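PDB 2PY6: methyltransferase FkbM from Methylobacillus flagellatus KT, which probably transfers methyl groups to a substrate not yet identified, using a Rossmann-like methyltransferase domain. Local coordinates for residues A[145-149]-A[159-163]; A[254-260]-A[283-289]. One frame throughout, in Å; residues are numbered along the deposited sequence.

Overall arrangement
Interactions 1 and 2 lie on opposite sides of the centre of the chain, their own centres 36 Å apart and their nearest atoms about 17 Å apart, so they do not touch. They follow one another along the sequence. Interaction 1 (145-149 with 159-163) comes first: helix 143-149, which follows edge strand 140-142 of the N-terminal six-stranded sheet, meets the loop leading into helix 164-169. Interaction 2 (254-260 with 283-289) belongs to the seven-stranded sheet of the FkbM domain. One contact thus joins a helix to a loop just after the first sheet, while the other sets edge strand 284-287 against strand 254-258 in the Rossmann-like methyltransferase sheet.

Interaction 1: residues A[145-149]-A[159-163]; sequences QAVRA and RVDDW. With EDO (1,2-ethanediol), chain C.
The last turn of helix 143-149 faces an irregular loop that runs past it toward helix 164-169, with the closest CA atoms, those of Arg148 and Asp162, 6.5 Å apart. Residues 145-149 are regular alpha-helix, Ala149 N bonding to Gln145 O at 2.8 Å; Asp161 and Asp162 are extended (phi/psi -85/167 and -85/110), and Trp163 occupies the N-cap of the next helix. Arg148 leaves the helix sideways, and its t, t, m chi1 to chi3 swing the guanidinium over to the loop. Asp162 points at the helix with chi1 t and chi2 near -5°, so its carboxylate meets the guanidinium side-on: Arg148 NE to Asp162 OD2 and Arg148 NH2 to Asp162 OD1, both 2.9 Å, a bidentate helix-to-loop salt bridge just ahead of the N-cap. Val147, chi1 t, fills the space beside it, CG1 lying 3.6 Å from Asp161 OD1 and 4.1 Å from Asp162 CB. Asp161 directs its CB away, yet chi1 of -149° brings OD1 back to accept Asp162 N at 2.7 Å. A 1,2-ethanediol, probably from the crystallisation liquor, accepts Trp163 N at O2 (2.9 Å). The ion pair lies in a buried contact, and its polar atoms have further hydrogen-bond partners: Gly164 N and Gln153 NE2 for Asp162, and Leu198 O and Phe36 O for Arg148 NH1, which thereby links helix and loop to two more backbone segments.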
# COMPACT_ATOMS: atom_id res chain seq x y z
N GLN A 145 -9.92 -22.79 21.74
CA GLN A 145 -10.35 -24.19 21.65
C GLN A 145 -9.16 -25.13 21.50
O GLN A 145 -9.14 -26.20 22.12
CB GLN A 145 -11.33 -24.40 20.49
CG GLN A 145 -12.70 -23.67 20.68
CD GLN A 145 -13.61 -23.80 19.47
OE1 GLN A 145 -13.16 -23.74 18.32
NE2 GLN A 145 -14.90 -23.96 19.71
N ALA A 146 -8.18 -24.74 20.69
CA ALA A 146 -6.95 -25.53 20.56
C ALA A 146 -6.26 -25.69 21.93
O ALA A 146 -5.87 -26.80 22.30
CB ALA A 146 -5.98 -24.86 19.59
N VAL A 147 -6.08 -24.57 22.65
CA VAL A 147 -5.42 -24.59 23.97
C VAL A 147 -6.12 -25.59 24.92
O VAL A 147 -5.46 -26.37 25.57
CB VAL A 147 -5.33 -23.20 24.59
CG1 VAL A 147 -4.85 -23.26 26.05
CG2 VAL A 147 -4.38 -22.33 23.77
N ARG A 148 -7.45 -25.58 24.93
CA ARG A 148 -8.21 -26.46 25.79
C ARG A 148 -8.23 -27.90 25.31
O ARG A 148 -8.10 -28.81 26.12
CB ARG A 148 -9.64 -25.93 25.93
CG ARG A 148 -10.55 -26.81 26.85
CD ARG A 148 -11.91 -26.12 27.04
NE ARG A 148 -11.79 -24.93 27.86
CZ ARG A 148 -12.79 -24.09 28.10
NH1 ARG A 148 -13.99 -24.34 27.61
NH2 ARG A 148 -12.60 -23.03 28.88
N ALA A 149 -8.38 -28.11 24.01
CA ALA A 149 -8.53 -29.46 23.45
C ALA A 149 -7.27 -30.30 23.52
O ALA A 149 -7.35 -31.51 23.60
CB ALA A 149 -9.04 -29.40 22.01
N ARG A 159 -1.38 -14.53 28.53
CA ARG A 159 -2.37 -13.66 27.89
C ARG A 159 -3.33 -14.36 26.88
O ARG A 159 -4.40 -13.81 26.57
CB ARG A 159 -1.65 -12.47 27.21
CG ARG A 159 -0.90 -12.79 25.90
N VAL A 160 -2.93 -15.52 26.36
CA VAL A 160 -3.75 -16.30 25.42
C VAL A 160 -4.15 -17.67 26.01
O VAL A 160 -4.64 -18.54 25.28
CB VAL A 160 -3.06 -16.44 24.03
CG1 VAL A 160 -2.75 -15.06 23.47
CG2 VAL A 160 -1.76 -17.28 24.08
N ASP A 161 -4.03 -17.81 27.34
CA ASP A 161 -4.31 -19.07 28.02
C ASP A 161 -5.80 -19.22 28.35
O ASP A 161 -6.58 -18.27 28.27
CB ASP A 161 -3.47 -19.19 29.30
CG ASP A 161 -3.12 -20.65 29.65
OD1 ASP A 161 -3.72 -21.59 29.09
OD2 ASP A 161 -2.22 -20.86 30.50
N ASP A 162 -6.15 -20.44 28.72
CA ASP A 162 -7.50 -20.84 29.06
C ASP A 162 -7.77 -20.53 30.50
O ASP A 162 -7.27 -21.22 31.38
CB ASP A 162 -7.65 -22.35 28.84
CG ASP A 162 -9.05 -22.86 29.09
OD1 ASP A 162 -9.94 -22.09 29.53
OD2 ASP A 162 -9.25 -24.08 28.91
N TRP A 163 -8.64 -19.53 30.73
CA TRP A 163 -8.97 -19.09 32.07
C TRP A 163 -10.23 -19.72 32.60
O TRP A 163 -10.71 -19.32 33.65
CB TRP A 163 -9.07 -17.56 32.12
CG TRP A 163 -7.77 -16.87 31.81
CD1 TRP A 163 -6.54 -17.46 31.70
CD2 TRP A 163 -7.54 -15.47 31.72
NE1 TRP A 163 -5.59 -16.53 31.46
CE2 TRP A 163 -6.16 -15.29 31.48
CE3 TRP A 163 -8.36 -14.35 31.77
CZ2 TRP A 163 -5.59 -14.04 31.29
CZ3 TRP A 163 -7.78 -13.11 31.61
CH2 TRP A 163 -6.42 -12.97 31.37
C1 EDO C . -10.60 -19.88 27.41
O1 EDO C . -11.54 -20.03 26.39
C2 EDO C . -9.84 -18.57 27.26
O2 EDO C . -9.74 -17.91 28.53

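Interaction 2: residues A[254-260]-A[283-289]. With EDO (1,2-ethanediol), chain D.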
# COMPACT_ATOMS: atom_id res chain seq x y z
N ARG A 254 -3.15 19.15 34.25
CA ARG A 254 -1.91 18.44 34.41
C ARG A 254 -1.97 17.03 33.87
O ARG A 254 -3.02 16.39 33.92
CB ARG A 254 -1.61 18.37 35.91
CG ARG A 254 -0.19 18.08 36.34
CD ARG A 254 0.84 19.12 35.96
NE ARG A 254 2.12 18.79 36.59
CZ ARG A 254 2.94 17.81 36.21
NH1 ARG A 254 2.67 17.04 35.15
NH2 ARG A 254 4.06 17.61 36.89
N VAL A 255 -0.85 16.56 33.32
CA VAL A 255 -0.73 15.16 32.96
C VAL A 255 0.61 14.62 33.43
O VAL A 255 1.64 15.15 33.09
CB VAL A 255 -0.92 14.90 31.45
CG1 VAL A 255 -0.69 13.43 31.14
CG2 VAL A 255 -2.33 15.33 31.01
N TRP A 256 0.56 13.56 34.24
CA TRP A 256 1.77 12.84 34.64
C TRP A 256 1.78 11.52 33.89
O TRP A 256 0.97 10.64 34.15
CB TRP A 256 1.75 12.50 36.11
CG TRP A 256 1.67 13.64 37.04
CD1 TRP A 256 2.71 14.37 37.55
CD2 TRP A 256 0.48 14.16 37.65
NE1 TRP A 256 2.24 15.30 38.42
CE2 TRP A 256 0.88 15.19 38.52
CE3 TRP A 256 -0.89 13.82 37.56
CZ2 TRP A 256 -0.03 15.92 39.29
CZ3 TRP A 256 -1.78 14.53 38.32
CH2 TRP A 256 -1.36 15.59 39.16
N MSE A 257 2.68 11.40 32.93
CA MSE A 257 2.82 10.20 32.14
C MSE A 257 3.91 9.28 32.74
O MSE A 257 5.07 9.70 32.85
CB MSE A 257 3.17 10.55 30.69
CG MSE A 257 2.15 11.41 29.98
SE MSE A 257 2.53 11.66 28.10
CE MSE A 257 1.96 10.44 27.43
N ILE A 258 3.54 8.04 33.06
CA ILE A 258 4.43 7.04 33.70
C ILE A 258 4.64 5.87 32.76
O ILE A 258 3.68 5.18 32.42
CB ILE A 258 3.84 6.52 35.04
CG1 ILE A 258 3.42 7.72 35.94
CG2 ILE A 258 4.83 5.60 35.77
CD1 ILE A 258 2.70 7.28 37.17
N GLU A 259 5.89 5.65 32.34
CA GLU A 259 6.20 4.56 31.44
C GLU A 259 7.64 4.07 31.65
O GLU A 259 8.55 4.87 31.51
CB GLU A 259 6.02 5.09 30.01
CG GLU A 259 6.53 4.15 28.92
CD GLU A 259 5.80 2.84 28.91
OE1 GLU A 259 4.53 2.82 29.03
OE2 GLU A 259 6.49 1.81 28.73
N PRO A 260 7.86 2.76 31.95
CA PRO A 260 9.24 2.30 32.17
C PRO A 260 10.07 1.84 30.95
O PRO A 260 11.29 1.85 31.04
CB PRO A 260 9.05 1.09 33.10
CG PRO A 260 7.77 0.50 32.67
CD PRO A 260 6.90 1.65 32.19
N ARG A 283 2.34 21.56 31.11
CA ARG A 283 1.54 20.82 32.09
C ARG A 283 1.74 19.31 32.02
O ARG A 283 1.18 18.59 32.83
CB ARG A 283 0.06 21.14 31.90
CG ARG A 283 -0.27 22.59 32.06
CD ARG A 283 -1.63 22.90 31.47
NE ARG A 283 -1.90 24.33 31.50
CZ ARG A 283 -2.90 24.94 30.86
NH1 ARG A 283 -3.77 24.27 30.09
NH2 ARG A 283 -3.03 26.26 30.99
N ILE A 284 2.56 18.85 31.08
CA ILE A 284 2.78 17.44 30.89
C ILE A 284 4.18 17.08 31.30
O ILE A 284 5.12 17.72 30.86
CB ILE A 284 2.68 17.04 29.35
CG1 ILE A 284 1.30 17.34 28.77
CG2 ILE A 284 2.95 15.59 29.16
CD1 ILE A 284 1.34 17.64 27.27
N THR A 285 4.32 16.05 32.14
CA THR A 285 5.65 15.49 32.46
C THR A 285 5.68 13.99 32.22
O THR A 285 4.68 13.27 32.34
CB THR A 285 6.10 15.76 33.90
OG1 THR A 285 5.07 15.35 34.79
CG2 THR A 285 6.45 17.23 34.10
N VAL A 286 6.87 13.51 31.89
CA VAL A 286 7.11 12.09 31.65
C VAL A 286 8.02 11.55 32.76
O VAL A 286 9.01 12.17 33.13
CB VAL A 286 7.76 11.87 30.28
CG1 VAL A 286 8.03 10.34 30.06
CG2 VAL A 286 6.89 12.49 29.16
N HIS A 287 7.63 10.39 33.30
CA HIS A 287 8.34 9.75 34.40
C HIS A 287 8.72 8.38 33.95
O HIS A 287 7.85 7.54 33.84
CB HIS A 287 7.44 9.72 35.64
CG HIS A 287 6.86 11.07 35.95
ND1 HIS A 287 7.44 11.95 36.82
CD2 HIS A 287 5.77 11.71 35.45
CE1 HIS A 287 6.74 13.07 36.85
NE2 HIS A 287 5.71 12.94 36.04
N GLY A 288 10.01 8.20 33.66
CA GLY A 288 10.60 6.94 33.16
C GLY A 288 10.82 5.91 34.25
O GLY A 288 11.93 5.60 34.61
N CYS A 289 9.72 5.39 34.77
CA CYS A 289 9.71 4.39 35.82
C CYS A 289 8.44 3.61 35.64
O CYS A 289 7.54 3.99 34.86
CB CYS A 289 9.71 5.04 37.23
SG CYS A 289 8.27 6.06 37.62
C1 EDO D . 10.71 8.88 37.52
O1 EDO D . 11.79 8.07 37.99
C2 EDO D . 11.12 10.33 37.76
O2 EDO D . 10.07 11.25 37.45
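Two neighbouring parallel strands run at 19° with axes 4.7 Å apart, laced by a backbone ladder that begins with Val255 N to Arg283 O (2.9 Å) and ends with Glu259 N to His287 O (3.1 Å). On one face Val255 CB sits 4.3 Å from Ile284 CG1. Selenomethionine Met257 fits against both Ile284 and Val286, its SE 4.1 Å from Ile284 CG2 and its CB 4.5 Å from Val286 CG2. On the other face the CD1 side of the Trp256 ring lies obliquely against His287, CD1 3.7 Å from His287 NE2, while Arg254 folds across the start of the pair, its NH1 3.0 Å from Thr285 OG1. At the end of the strands, Ile258 CG2 lies 3.9 Å from Cys289 SG, where an inverse gamma turn centred on Gly288 bends the chain. This pairing completes the right-handed beta-alpha-beta crossover of a Rossmann-like fold. Helix 262-274 covers the Met257, Ile284 and Val286 face through Leu265, Leu268 and Leu272; helix 328-331 packs on Ile258 and His287, and strand 229-233 flanks strand 254-258.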